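Local coordinates for cystathionine gamma-synthase (Xanthomonas oryzae pv. oryzae KACC 10331, PDB 6LD7), which probably uses pyridoxal 5'-phosphate to make cystathionine, a step in methionine biosynthesis, at residues L153-S158 / V182-F187; L161-D166 / T293-A298; G178-V183 / G199-L204; A191-L196 / R302-F307. The protein carries 1 engineered substitution. All coordinates share one frame; numbering follows the deposited sequence.

Contact 1 (L153-S158 / V182-F187); sequences LIETPS and VVDNTF
Glu155 and Asp184 leave two neighbouring strand ends side by side, pointing the same way, with their carboxylate planes turned 43° apart. OE2 of Glu155 and OD2 of Asp184 stay 4.3 Å apart and share one water, which donates to each at 2.8 Å; Glu155 OE2 also takes the N-H of Tyr112. The other oxygen of Asp184, OD1, closes an Asx turn with Thr186 N at 3.2 Å and receives the Thr186 hydroxyl on its syn lone pair at 2.7 Å. CG of Asp184 stands anti to the backbone N (chi1 -171°), which brings OD1 to Thr186, and the two bonds fix the twist of the carboxylate. Behind it runs a parallel ladder: Ile154 N reaches Val182 O at 2.9 Å and 167°, and Asp184 N reaches Ile154 O at 2.8 Å. Leu153 CD1 meets Val182 CG1 at 3.9 Å on the face that also carries the two acids. Beyond the strands, the cis Pro157 sets its CD against CB of Phe187. Asp184 OD2 lies close to N1 of the modified residue LLP at position 209, consistent with the strand-end aspartate that faces the cofactor's pyridine nitrogen in fold type I pyridoxal phosphate enzymes, here inside the beta-alpha-beta unit 151-184.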
loop_
_atom_site.group_PDB
_atom_site.type_symbol
_atom_site.label_atom_id
_atom_site.label_comp_id
_atom_site.label_asym_id
_atom_site.label_seq_id
_atom_site.Cartn_x
_atom_site.Cartn_y
_atom_site.Cartn_z
ATOM N N LEU C 153 32.696 -13.592 10.163
ATOM C CA LEU C 153 31.887 -12.891 9.154
ATOM C C LEU C 153 32.732 -12.824 7.867
ATOM O O LEU C 153 33.904 -12.321 7.913
ATOM C CB LEU C 153 31.475 -11.490 9.634
ATOM C CG LEU C 153 30.958 -10.535 8.548
ATOM C CD1 LEU C 153 29.612 -10.980 8.070
ATOM C CD2 LEU C 153 30.844 -9.098 9.063
ATOM N N ILE C 154 32.100 -13.183 6.750
ATOM C CA ILE C 154 32.671 -12.988 5.411
ATOM C C ILE C 154 31.790 -12.056 4.616
ATOM O O ILE C 154 30.583 -12.293 4.559
ATOM C CB ILE C 154 32.787 -14.321 4.713
ATOM C CG1 ILE C 154 33.564 -15.318 5.536
ATOM C CG2 ILE C 154 33.336 -14.148 3.328
ATOM C CD1 ILE C 154 33.462 -16.670 4.988
ATOM N N GLU C 155 32.378 -11.094 3.937
ATOM C CA GLU C 155 31.598 -10.220 3.030
ATOM C C GLU C 155 32.311 -10.233 1.685
ATOM O O GLU C 155 33.453 -9.631 1.498
ATOM C CB GLU C 155 31.460 -8.820 3.606
ATOM C CG GLU C 155 30.606 -7.878 2.765
ATOM C CD GLU C 155 30.598 -6.459 3.305
ATOM O OE1 GLU C 155 30.554 -5.523 2.399
ATOM O OE2 GLU C 155 30.653 -6.304 4.638
ATOM N N THR C 156 31.750 -10.989 0.744
ATOM C CA THR C 156 32.404 -11.094 -0.575
ATOM C C THR C 156 31.388 -10.965 -1.681
ATOM O O THR C 156 30.436 -11.743 -1.699
ATOM C CB THR C 156 32.820 -12.476 -1.114
ATOM O OG1 THR C 156 32.553 -13.713 -0.443
ATOM C CG2 THR C 156 34.087 -12.393 -1.868
ATOM N N PRO C 157 31.694 -10.255 -2.777
ATOM C CA PRO C 157 32.810 -9.322 -2.884
ATOM C C PRO C 157 32.716 -8.154 -1.906
ATOM O O PRO C 157 31.607 -7.818 -1.485
ATOM C CB PRO C 157 32.634 -8.713 -4.298
ATOM C CG PRO C 157 31.813 -9.715 -5.029
ATOM C CD PRO C 157 30.873 -10.210 -3.963
ATOM N N SER C 158 33.839 -7.509 -1.653
ATOM C CA SER C 158 33.948 -6.384 -0.703
ATOM C C SER C 158 33.559 -5.103 -1.456
ATOM O O SER C 158 33.561 -5.070 -2.687
ATOM C CB SER C 158 35.381 -6.353 -0.089
ATOM O OG SER C 158 36.264 -5.632 -0.954
ATOM N N VAL C 182 29.206 -16.755 8.997
ATOM C CA VAL C 182 28.084 -15.982 8.456
ATOM C C VAL C 182 28.596 -15.238 7.238
ATOM O O VAL C 182 29.616 -14.580 7.329
ATOM C CB VAL C 182 27.430 -15.045 9.512
ATOM C CG1 VAL C 182 28.343 -14.005 10.138
ATOM C CG2 VAL C 182 26.253 -14.305 8.873
ATOM N N VAL C 183 27.902 -15.353 6.106
ATOM C CA VAL C 183 28.285 -14.603 4.905
ATOM C C VAL C 183 27.254 -13.532 4.606
ATOM O O VAL C 183 26.056 -13.854 4.433
ATOM C CB VAL C 183 28.436 -15.555 3.732
ATOM C CG1 VAL C 183 28.978 -14.813 2.530
ATOM C CG2 VAL C 183 29.317 -16.741 4.111
ATOM N N ASP C 184 27.745 -12.324 4.414
ATOM C CA ASP C 184 26.937 -11.194 3.916
ATOM C C ASP C 184 26.984 -11.275 2.397
ATOM O O ASP C 184 27.970 -10.842 1.874
ATOM C CB ASP C 184 27.451 -9.860 4.451
ATOM C CG ASP C 184 26.509 -8.704 4.123
ATOM O OD1 ASP C 184 25.748 -8.871 3.119
ATOM O OD2 ASP C 184 26.575 -7.663 4.850
ATOM N N ASN C 185 25.892 -11.765 1.796
ATOM C CA ASN C 185 25.725 -12.074 0.360
ATOM C C ASN C 185 24.913 -10.969 -0.364
ATOM O O ASN C 185 24.375 -11.203 -1.438
ATOM C CB ASN C 185 25.057 -13.445 0.226
ATOM C CG ASN C 185 25.259 -14.100 -1.147
ATOM O OD1 ASN C 185 24.369 -14.868 -1.621
ATOM N ND2 ASN C 185 26.357 -13.739 -1.796
ATOM N N THR C 186 24.917 -9.753 0.159
ATOM C CA THR C 186 24.123 -8.635 -0.346
ATOM C C THR C 186 24.532 -8.295 -1.764
ATOM O O THR C 186 23.617 -8.150 -2.561
ATOM C CB THR C 186 24.252 -7.393 0.533
ATOM O OG1 THR C 186 23.713 -7.718 1.805
ATOM C CG2 THR C 186 23.527 -6.217 -0.057
ATOM N N PHE C 187 25.841 -8.225 -2.043
ATOM C CA PHE C 187 26.378 -7.662 -3.301
ATOM C C PHE C 187 25.972 -8.538 -4.474
ATOM O O PHE C 187 25.767 -8.036 -5.555
ATOM C CB PHE C 187 27.883 -7.504 -3.290
ATOM C CG PHE C 187 28.395 -6.102 -3.263
ATOM C CD1 PHE C 187 27.836 -5.153 -2.411
ATOM C CD2 PHE C 187 29.486 -5.743 -4.049
ATOM C CE1 PHE C 187 28.336 -3.856 -2.377
ATOM C CE2 PHE C 187 29.991 -4.444 -4.007
ATOM C CZ PHE C 187 29.411 -3.501 -3.177
HETATM O O HOH W 1 28.642 -6.790 6.586
#

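Contact 2 (L161-D166 / T293-A298)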
loop_
_atom_site.group_PDB
_atom_site.type_symbol
_atom_site.label_atom_id
_atom_site.label_comp_id
_atom_site.label_asym_id
_atom_site.label_seq_id
_atom_site.Cartn_x
_atom_site.Cartn_y
_atom_site.Cartn_z
ATOM N N LEU C 161 36.203 -2.035 -3.347
ATOM C CA LEU C 161 37.317 -2.563 -4.195
ATOM C C LEU C 161 37.053 -3.980 -4.717
ATOM O O LEU C 161 37.912 -4.458 -5.407
ATOM C CB LEU C 161 38.647 -2.503 -3.463
ATOM C CG LEU C 161 39.027 -1.132 -2.902
ATOM C CD1 LEU C 161 40.369 -1.233 -2.194
ATOM C CD2 LEU C 161 39.075 -0.083 -3.970
ATOM N N LEU C 162 35.913 -4.587 -4.453
ATOM C CA LEU C 162 35.505 -5.908 -5.007
ATOM C C LEU C 162 36.597 -6.956 -4.781
ATOM O O LEU C 162 36.775 -7.767 -5.638
ATOM C CB LEU C 162 35.140 -5.653 -6.487
ATOM C CG LEU C 162 33.770 -4.980 -6.503
ATOM C CD1 LEU C 162 33.739 -3.587 -6.987
ATOM C CD2 LEU C 162 32.714 -5.871 -7.021
ATOM N N ARG C 163 37.155 -7.021 -3.586
ATOM C CA ARG C 163 38.033 -8.144 -3.138
ATOM C C ARG C 163 37.177 -9.373 -2.972
ATOM O O ARG C 163 36.024 -9.295 -2.458
ATOM C CB ARG C 163 38.784 -7.848 -1.821
ATOM C CG ARG C 163 39.529 -6.511 -1.776
ATOM C CD ARG C 163 40.862 -6.609 -2.489
ATOM N NE ARG C 163 40.803 -6.151 -3.834
ATOM C CZ ARG C 163 41.583 -5.220 -4.472
ATOM N NH1 ARG C 163 42.581 -4.532 -3.913
ATOM N NH2 ARG C 163 41.309 -5.028 -5.752
ATOM N N ILE C 164 37.710 -10.493 -3.421
ATOM C CA ILE C 164 37.010 -11.784 -3.358
ATOM C C ILE C 164 37.584 -12.599 -2.221
ATOM O O ILE C 164 38.780 -12.849 -2.199
ATOM C CB ILE C 164 37.162 -12.446 -4.715
ATOM C CG1 ILE C 164 36.805 -11.501 -5.879
ATOM C CG2 ILE C 164 36.365 -13.716 -4.796
ATOM C CD1 ILE C 164 35.371 -11.105 -5.916
ATOM N N THR C 165 36.762 -13.063 -1.311
ATOM C CA THR C 165 37.183 -14.006 -0.287
ATOM C C THR C 165 36.820 -15.390 -0.768
ATOM O O THR C 165 35.666 -15.621 -1.255
ATOM C CB THR C 165 36.445 -13.743 1.023
ATOM O OG1 THR C 165 36.680 -12.381 1.377
ATOM C CG2 THR C 165 36.857 -14.689 2.108
ATOM N N ASP C 166 37.727 -16.318 -0.506
ATOM C CA ASP C 166 37.579 -17.720 -0.950
ATOM C C ASP C 166 36.721 -18.444 0.057
ATOM O O ASP C 166 37.163 -18.750 1.189
ATOM C CB ASP C 166 38.972 -18.292 -1.194
ATOM C CG ASP C 166 38.989 -19.758 -1.583
ATOM O OD1 ASP C 166 37.932 -20.499 -1.403
ATOM O OD2 ASP C 166 40.056 -20.128 -2.088
ATOM N N THR C 293 42.549 -9.252 -15.086
ATOM C CA THR C 293 43.625 -8.643 -14.299
ATOM C C THR C 293 43.183 -8.239 -12.912
ATOM O O THR C 293 44.041 -7.751 -12.156
ATOM C CB THR C 293 44.088 -7.388 -15.035
ATOM O OG1 THR C 293 42.878 -6.653 -15.216
ATOM C CG2 THR C 293 44.713 -7.784 -16.368
ATOM N N HIS C 294 41.921 -8.510 -12.564
ATOM C CA HIS C 294 41.397 -8.246 -11.206
ATOM C C HIS C 294 41.869 -9.368 -10.292
ATOM O O HIS C 294 41.589 -10.530 -10.520
ATOM C CB HIS C 294 39.862 -8.100 -11.212
ATOM C CG HIS C 294 39.337 -7.589 -9.925
ATOM N ND1 HIS C 294 38.850 -8.442 -8.952
ATOM C CD2 HIS C 294 39.372 -6.358 -9.381
ATOM C CE1 HIS C 294 38.402 -7.725 -7.951
ATOM N NE2 HIS C 294 38.788 -6.468 -8.172
ATOM N N PRO C 295 42.429 -9.026 -9.136
ATOM C CA PRO C 295 42.848 -10.051 -8.175
ATOM C C PRO C 295 41.592 -10.781 -7.678
ATOM O O PRO C 295 40.659 -10.171 -7.219
ATOM C CB PRO C 295 43.624 -9.277 -7.092
ATOM C CG PRO C 295 43.233 -7.818 -7.290
ATOM C CD PRO C 295 42.705 -7.644 -8.695
ATOM N N GLY C 296 41.607 -12.106 -7.712
ATOM C CA GLY C 296 40.434 -12.941 -7.405
ATOM C C GLY C 296 39.548 -13.227 -8.609
ATOM O O GLY C 296 38.508 -13.910 -8.388
ATOM N N HIS C 297 39.913 -12.816 -9.837
ATOM C CA HIS C 297 39.133 -13.152 -11.050
ATOM C C HIS C 297 38.793 -14.626 -11.124
ATOM O O HIS C 297 37.583 -14.987 -11.248
ATOM C CB HIS C 297 39.821 -12.677 -12.301
ATOM C CG HIS C 297 39.127 -13.095 -13.541
ATOM N ND1 HIS C 297 37.934 -12.502 -13.980
ATOM C CD2 HIS C 297 39.484 -14.035 -14.472
ATOM C CE1 HIS C 297 37.561 -13.126 -15.120
ATOM N NE2 HIS C 297 38.499 -14.074 -15.423
ATOM N N ALA C 298 39.814 -15.471 -11.032
ATOM C CA ALA C 298 39.617 -16.914 -11.233
ATOM C C ALA C 298 38.755 -17.495 -10.123
ATOM O O ALA C 298 37.946 -18.416 -10.376
ATOM C CB ALA C 298 40.966 -17.661 -11.322
HETATM O O HOH W 2 40.329 -10.207 -4.597
#
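The type II beta turn from His294 to His297, leading into helix 297-303, lays His294, Pro295 and Gly296 against Leu162, Arg163 and Ile164. The imidazole of His294, its CG anti to the backbone N (chi1 -169°), turns an edge to the carbonyl oxygen of Leu161. Arg163 starts off away from the turn, but bends at chi2 and chi3 bring its guanidinium back, so that Pro295 CG sits over one face, 3.7 Å from Arg163 NH2. A single water ties the backbones together: it accepts from Ile164 N at 2.9 Å and donates to Pro295 O at 2.6 Å. The loop 161-166 leads from strand 151-155 of the seven-stranded sheet into helix 167-176, whereas the turn follows strand 283-287 of the five-stranded sheet, and the contact therefore joins the two sheet-bearing parts of the fold. At Gly296, the N-cap residue, the positive phi (88°) and the nearness of Ile164 CB leave no room for a side chain; Ile164 CG1 packs 3.9 Å from Gly296 O. The turn itself is closed by His297 N bonding to His294 O at 2.9 Å. Beyond the turn, Ile164 packs on Leu299 and Ala300 of helix 297-303, and Thr165 O receives Gln303 NE2.

Contact 3 (G178-V183 / G199-L204); sequences GALTVV and GADLVL
OD2 of Asp201 is gripped by two donors: the N-H of Thr181 at 2.8 Å and 158°, which uses the anti lone pair, and a water at 2.9 Å. That water accepts from Thr181 OG1 and donates on to Ala179 O, linking the start of strand 180-184 to the loop before strand 202-206. The other oxygen, OD1, is held by a salt bridge to Arg225, so both ends of the group are fixed. CG of Asp201 lies anti to its carbonyl carbon (chi1 -59°), and the side chains of Asp201 and Leu180 cross at about a right angle, with CD2 of Leu180 3.5 Å from Asp201 CG. In return Thr181 O accepts from Leu202 N at 3.1 Å, with a second, weak bond from Asp201 N. From here the strands run as regular parallel neighbours: Val183 N bonds to Leu202 O at 2.9 Å, and Leu204 N to Val183 O at 2.8 Å. Val182 CG2 fits between two leucines, 3.8 Å from Leu202 CB and 3.7 Å from Leu204 CD2. Helix 87-98 packs on both leucines. On the other face Val183 CG2 meets Ala200 CB, and Ala200 and Thr181 touch Ile171 of helix 167-176. This is the layered core of the large domain in fold type I pyridoxal phosphate enzymes, a mostly parallel sheet between helices; strand 202-206 leads toward position 209, modelled as the lysine carrying the cofactor.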
loop_
_atom_site.group_PDB
_atom_site.type_symbol
_atom_site.label_atom_id
_atom_site.label_comp_id
_atom_site.label_asym_id
_atom_site.label_seq_id
_atom_site.Cartn_x
_atom_site.Cartn_y
_atom_site.Cartn_z
ATOM N N GLY C 178 36.077 -25.037 15.106
ATOM C CA GLY C 178 34.727 -25.007 15.716
ATOM C C GLY C 178 34.065 -23.638 15.605
ATOM O O GLY C 178 33.197 -23.415 16.325
ATOM N N ALA C 179 34.448 -22.756 14.702
ATOM C CA ALA C 179 33.777 -21.448 14.501
ATOM C C ALA C 179 32.627 -21.611 13.515
ATOM O O ALA C 179 32.781 -22.336 12.492
ATOM C CB ALA C 179 34.791 -20.437 14.027
ATOM N N LEU C 180 31.526 -20.918 13.790
ATOM C CA LEU C 180 30.433 -20.731 12.827
ATOM C C LEU C 180 30.843 -19.634 11.835
ATOM O O LEU C 180 31.650 -18.727 12.185
ATOM C CB LEU C 180 29.151 -20.376 13.572
ATOM C CG LEU C 180 28.726 -21.373 14.630
ATOM C CD1 LEU C 180 27.800 -20.695 15.584
ATOM C CD2 LEU C 180 28.036 -22.558 13.994
ATOM N N THR C 181 30.338 -19.729 10.607
ATOM C CA THR C 181 30.534 -18.678 9.591
ATOM C C THR C 181 29.186 -18.066 9.186
ATOM O O THR C 181 28.183 -18.802 9.024
ATOM C CB THR C 181 31.251 -19.284 8.386
ATOM O OG1 THR C 181 30.545 -20.508 8.101
ATOM C CG2 THR C 181 32.690 -19.508 8.780
ATOM N N VAL C 182 29.206 -16.755 8.997
ATOM C CA VAL C 182 28.084 -15.982 8.456
ATOM C C VAL C 182 28.596 -15.238 7.238
ATOM O O VAL C 182 29.616 -14.580 7.329
ATOM C CB VAL C 182 27.430 -15.045 9.512
ATOM C CG1 VAL C 182 28.343 -14.005 10.138
ATOM C CG2 VAL C 182 26.253 -14.305 8.873
ATOM N N VAL C 183 27.902 -15.353 6.106
ATOM C CA VAL C 183 28.285 -14.603 4.905
ATOM C C VAL C 183 27.254 -13.532 4.606
ATOM O O VAL C 183 26.056 -13.854 4.433
ATOM C CB VAL C 183 28.436 -15.555 3.732
ATOM C CG1 VAL C 183 28.978 -14.813 2.530
ATOM C CG2 VAL C 183 29.317 -16.741 4.111
ATOM N N GLY C 199 29.206 -24.660 2.787
ATOM C CA GLY C 199 29.183 -25.116 4.193
ATOM C C GLY C 199 29.016 -23.982 5.207
ATOM O O GLY C 199 29.042 -24.241 6.405
ATOM N N ALA C 200 28.753 -22.759 4.785
ATOM C CA ALA C 200 28.457 -21.650 5.743
ATOM C C ALA C 200 27.264 -21.981 6.640
ATOM O O ALA C 200 26.337 -22.621 6.151
ATOM C CB ALA C 200 28.198 -20.354 5.015
ATOM N N ASP C 201 27.266 -21.492 7.893
ATOM C CA ASP C 201 26.151 -21.712 8.818
ATOM C C ASP C 201 25.002 -20.779 8.468
ATOM O O ASP C 201 23.822 -21.212 8.526
ATOM C CB ASP C 201 26.631 -21.574 10.238
ATOM C CG ASP C 201 27.752 -22.575 10.540
ATOM O OD1 ASP C 201 27.412 -23.760 10.665
ATOM O OD2 ASP C 201 28.983 -22.160 10.597
ATOM N N LEU C 202 25.337 -19.569 8.051
ATOM C CA LEU C 202 24.354 -18.515 7.897
ATOM C C LEU C 202 24.701 -17.723 6.667
ATOM O O LEU C 202 25.902 -17.421 6.429
ATOM C CB LEU C 202 24.398 -17.580 9.122
ATOM C CG LEU C 202 23.958 -18.190 10.439
ATOM C CD1 LEU C 202 24.530 -17.387 11.591
ATOM C CD2 LEU C 202 22.449 -18.239 10.508
ATOM N N VAL C 203 23.672 -17.203 6.044
ATOM C CA VAL C 203 23.874 -16.197 5.007
ATOM C C VAL C 203 22.878 -15.082 5.307
ATOM O O VAL C 203 21.727 -15.354 5.720
ATOM C CB VAL C 203 23.768 -16.840 3.601
ATOM C CG1 VAL C 203 22.415 -17.464 3.324
ATOM C CG2 VAL C 203 23.958 -15.759 2.577
ATOM N N LEU C 204 23.282 -13.868 5.080
ATOM C CA LEU C 204 22.342 -12.746 5.285
ATOM C C LEU C 204 22.439 -11.693 4.187
ATOM O O LEU C 204 23.378 -11.718 3.353
ATOM C CB LEU C 204 22.587 -12.176 6.675
ATOM C CG LEU C 204 23.926 -11.480 6.957
ATOM C CD1 LEU C 204 23.973 -10.081 6.343
ATOM C CD2 LEU C 204 24.082 -11.303 8.456
HETATM O O HOH W 3 31.568 -22.744 9.522
#

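Contact 4 (A191-L196 / R302-F307); sequences ALQKPL and RQQKGF
Gln193 and Gln303 lie side by side and point the same way, but their amides are turned almost square to one another, with planes 81° apart. Gln193 reaches this place with its chain extended beyond CG, which stands anti to the backbone N (chi1 -176°), and its amide end comes against the aliphatic CG of Gln304, which crosses it obliquely. Both polar atoms of the Gln303 amide are bonded: NE2 donates to Thr165 O and OE1 accepts from Leu167 N, so its orientation is set from beyond this contact. Gln304 instead turns its amide back on its own chain, where NE2 bonds to Gly306 O at 3.0 Å, with the acceptor nearly in the amide plane; this ties down the loop that leaves helix 297-303. Next to the glutamines the backbones meet directly. Lys305 N donates to Leu192 O at 2.7 Å and 164°, and Gln304 CA lies 3.2 Å from the same carbonyl oxygen. A water adds a second link, accepting from Lys194 N at 2.9 Å and donating to Gln303 O at 2.7 Å. Leu192 runs its CD2 up to Gly306 N at 3.8 Å, while Lys305 lays its CD 3.7 Å from Ala191 O. Ala191 and Leu192 also rest on helix 259-277, and Pro195 and Leu196 pack on Val203 of strand 202-206. The loop 191-196 is thus held between that helix, that strand and the end of helix 297-303, with Gln303 reaching across to the start of helix 167-176.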
loop_
_atom_site.group_PDB
_atom_site.type_symbol
_atom_site.label_atom_id
_atom_site.label_comp_id
_atom_site.label_asym_id
_atom_site.label_seq_id
_atom_site.Cartn_x
_atom_site.Cartn_y
_atom_site.Cartn_z
ATOM N N ALA C 191 20.980 -15.388 -6.454
ATOM C CA ALA C 191 21.006 -15.870 -7.850
ATOM C C ALA C 191 22.469 -16.032 -8.305
ATOM O O ALA C 191 22.662 -16.680 -9.293
ATOM C CB ALA C 191 20.317 -14.859 -8.736
ATOM N N LEU C 192 23.426 -15.296 -7.751
ATOM C CA LEU C 192 24.840 -15.270 -8.246
ATOM C C LEU C 192 25.853 -15.970 -7.315
ATOM O O LEU C 192 26.954 -16.271 -7.757
ATOM C CB LEU C 192 25.215 -13.811 -8.520
ATOM C CG LEU C 192 24.496 -13.167 -9.685
ATOM C CD1 LEU C 192 25.001 -11.758 -9.962
ATOM C CD2 LEU C 192 24.564 -14.067 -10.922
ATOM N N GLN C 193 25.468 -16.315 -6.094
ATOM C CA GLN C 193 26.396 -16.903 -5.112
ATOM C C GLN C 193 25.544 -17.531 -4.035
ATOM O O GLN C 193 24.582 -16.828 -3.481
ATOM C CB GLN C 193 27.392 -15.847 -4.561
ATOM C CG GLN C 193 28.421 -16.400 -3.616
ATOM C CD GLN C 193 29.359 -15.308 -3.166
ATOM O OE1 GLN C 193 29.027 -14.438 -2.269
ATOM N NE2 GLN C 193 30.560 -15.362 -3.727
ATOM N N LYS C 194 25.933 -18.732 -3.685
ATOM C CA LYS C 194 25.258 -19.563 -2.671
ATOM C C LYS C 194 26.237 -20.034 -1.607
ATOM O O LYS C 194 26.713 -21.182 -1.609
ATOM C CB LYS C 194 24.574 -20.727 -3.356
ATOM C CG LYS C 194 23.400 -20.329 -4.243
ATOM C CD LYS C 194 22.726 -21.524 -4.947
ATOM C CE LYS C 194 22.213 -22.492 -3.895
ATOM N NZ LYS C 194 21.338 -23.514 -4.515
ATOM N N PRO C 195 26.480 -19.187 -0.592
ATOM C CA PRO C 195 27.462 -19.500 0.434
ATOM C C PRO C 195 27.156 -20.767 1.238
ATOM O O PRO C 195 28.119 -21.464 1.698
ATOM C CB PRO C 195 27.509 -18.246 1.294
ATOM C CG PRO C 195 27.033 -17.178 0.368
ATOM C CD PRO C 195 25.935 -17.837 -0.454
ATOM N N LEU C 196 25.893 -21.139 1.345
ATOM C CA LEU C 196 25.528 -22.363 2.123
ATOM C C LEU C 196 25.974 -23.577 1.336
ATOM O O LEU C 196 26.142 -24.559 1.980
ATOM C CB LEU C 196 24.040 -22.471 2.463
ATOM C CG LEU C 196 23.395 -21.265 3.181
ATOM C CD1 LEU C 196 21.901 -21.498 3.493
ATOM C CD2 LEU C 196 24.102 -20.916 4.468
ATOM N N ARG C 302 34.835 -19.215 -10.349
ATOM C CA ARG C 302 34.419 -20.549 -9.807
ATOM C C ARG C 302 33.388 -20.412 -8.696
ATOM O O ARG C 302 32.596 -21.276 -8.662
ATOM C CB ARG C 302 35.604 -21.371 -9.256
ATOM C CG ARG C 302 36.490 -21.814 -10.425
ATOM C CD ARG C 302 36.014 -23.012 -11.278
ATOM N NE ARG C 302 36.305 -24.219 -10.475
ATOM C CZ ARG C 302 37.533 -24.724 -10.205
ATOM N NH1 ARG C 302 37.661 -25.770 -9.398
ATOM N NH2 ARG C 302 38.627 -24.211 -10.752
ATOM N N GLN C 303 33.458 -19.468 -7.750
ATOM C CA GLN C 303 32.503 -19.574 -6.649
ATOM C C GLN C 303 31.215 -18.756 -6.903
ATOM O O GLN C 303 30.335 -18.877 -6.098
ATOM C CB GLN C 303 33.170 -19.233 -5.338
ATOM C CG GLN C 303 33.353 -17.797 -5.063
ATOM C CD GLN C 303 34.003 -17.512 -3.720
ATOM O OE1 GLN C 303 34.601 -18.356 -3.075
ATOM N NE2 GLN C 303 34.079 -16.237 -3.414
ATOM N N GLN C 304 31.140 -17.958 -7.961
ATOM C CA GLN C 304 30.041 -17.047 -8.319
ATOM C C GLN C 304 29.436 -17.551 -9.650
ATOM O O GLN C 304 30.198 -18.076 -10.442
ATOM C CB GLN C 304 30.482 -15.571 -8.471
ATOM C CG GLN C 304 31.244 -14.994 -7.287
ATOM C CD GLN C 304 31.751 -13.582 -7.491
ATOM O OE1 GLN C 304 32.518 -13.118 -6.641
ATOM N NE2 GLN C 304 31.365 -12.891 -8.584
ATOM N N LYS C 305 28.129 -17.361 -9.912
ATOM C CA LYS C 305 27.528 -17.704 -11.215
ATOM C C LYS C 305 27.574 -16.495 -12.130
ATOM O O LYS C 305 27.126 -16.637 -13.245
ATOM C CB LYS C 305 26.108 -18.220 -11.048
ATOM C CG LYS C 305 26.055 -19.374 -10.045
ATOM C CD LYS C 305 24.688 -19.730 -9.464
ATOM C CE LYS C 305 24.057 -20.892 -10.206
ATOM N NZ LYS C 305 23.051 -21.554 -9.349
ATOM N N GLY C 306 28.108 -15.342 -11.705
ATOM C CA GLY C 306 28.364 -14.265 -12.682
ATOM C C GLY C 306 29.197 -13.251 -11.971
ATOM O O GLY C 306 29.384 -13.429 -10.732
ATOM N N PHE C 307 29.654 -12.215 -12.638
ATOM C CA PHE C 307 30.592 -11.260 -11.971
ATOM C C PHE C 307 29.809 -10.081 -11.367
ATOM O O PHE C 307 30.431 -9.222 -10.778
ATOM C CB PHE C 307 31.594 -10.850 -13.037
ATOM C CG PHE C 307 32.455 -11.990 -13.490
ATOM C CD1 PHE C 307 33.324 -12.580 -12.569
ATOM C CD2 PHE C 307 32.455 -12.427 -14.807
ATOM C CE1 PHE C 307 34.184 -13.589 -12.964
ATOM C CE2 PHE C 307 33.305 -13.460 -15.193
ATOM C CZ PHE C 307 34.140 -14.053 -14.255
HETATM O O HOH W 4 27.897 -19.965 -5.465
#

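Overall arrangement
Going from the N terminus, strand 151-155 opens contact 1, whose loop closes when strand 180-184 returns beside it. Before that, segment 161-166 has already opened contact 2, which crosses contact 1 and closes only at 293-298, where helix 297-303 begins. Contact 3 begins on the strand where contact 1 ends, shares Val182 and Val183 with it, and nests inside the long loop of contact 2. Contact 4 opens at 191-196, after contact 1 has closed, and crosses both contact 3 and contact 2. Contacts 1 and 3 thus join three adjacent parallel strands of the seven-stranded sheet, while contacts 2 and 4 tie loops that follow two of its inner strands to the two ends of helix 297-303.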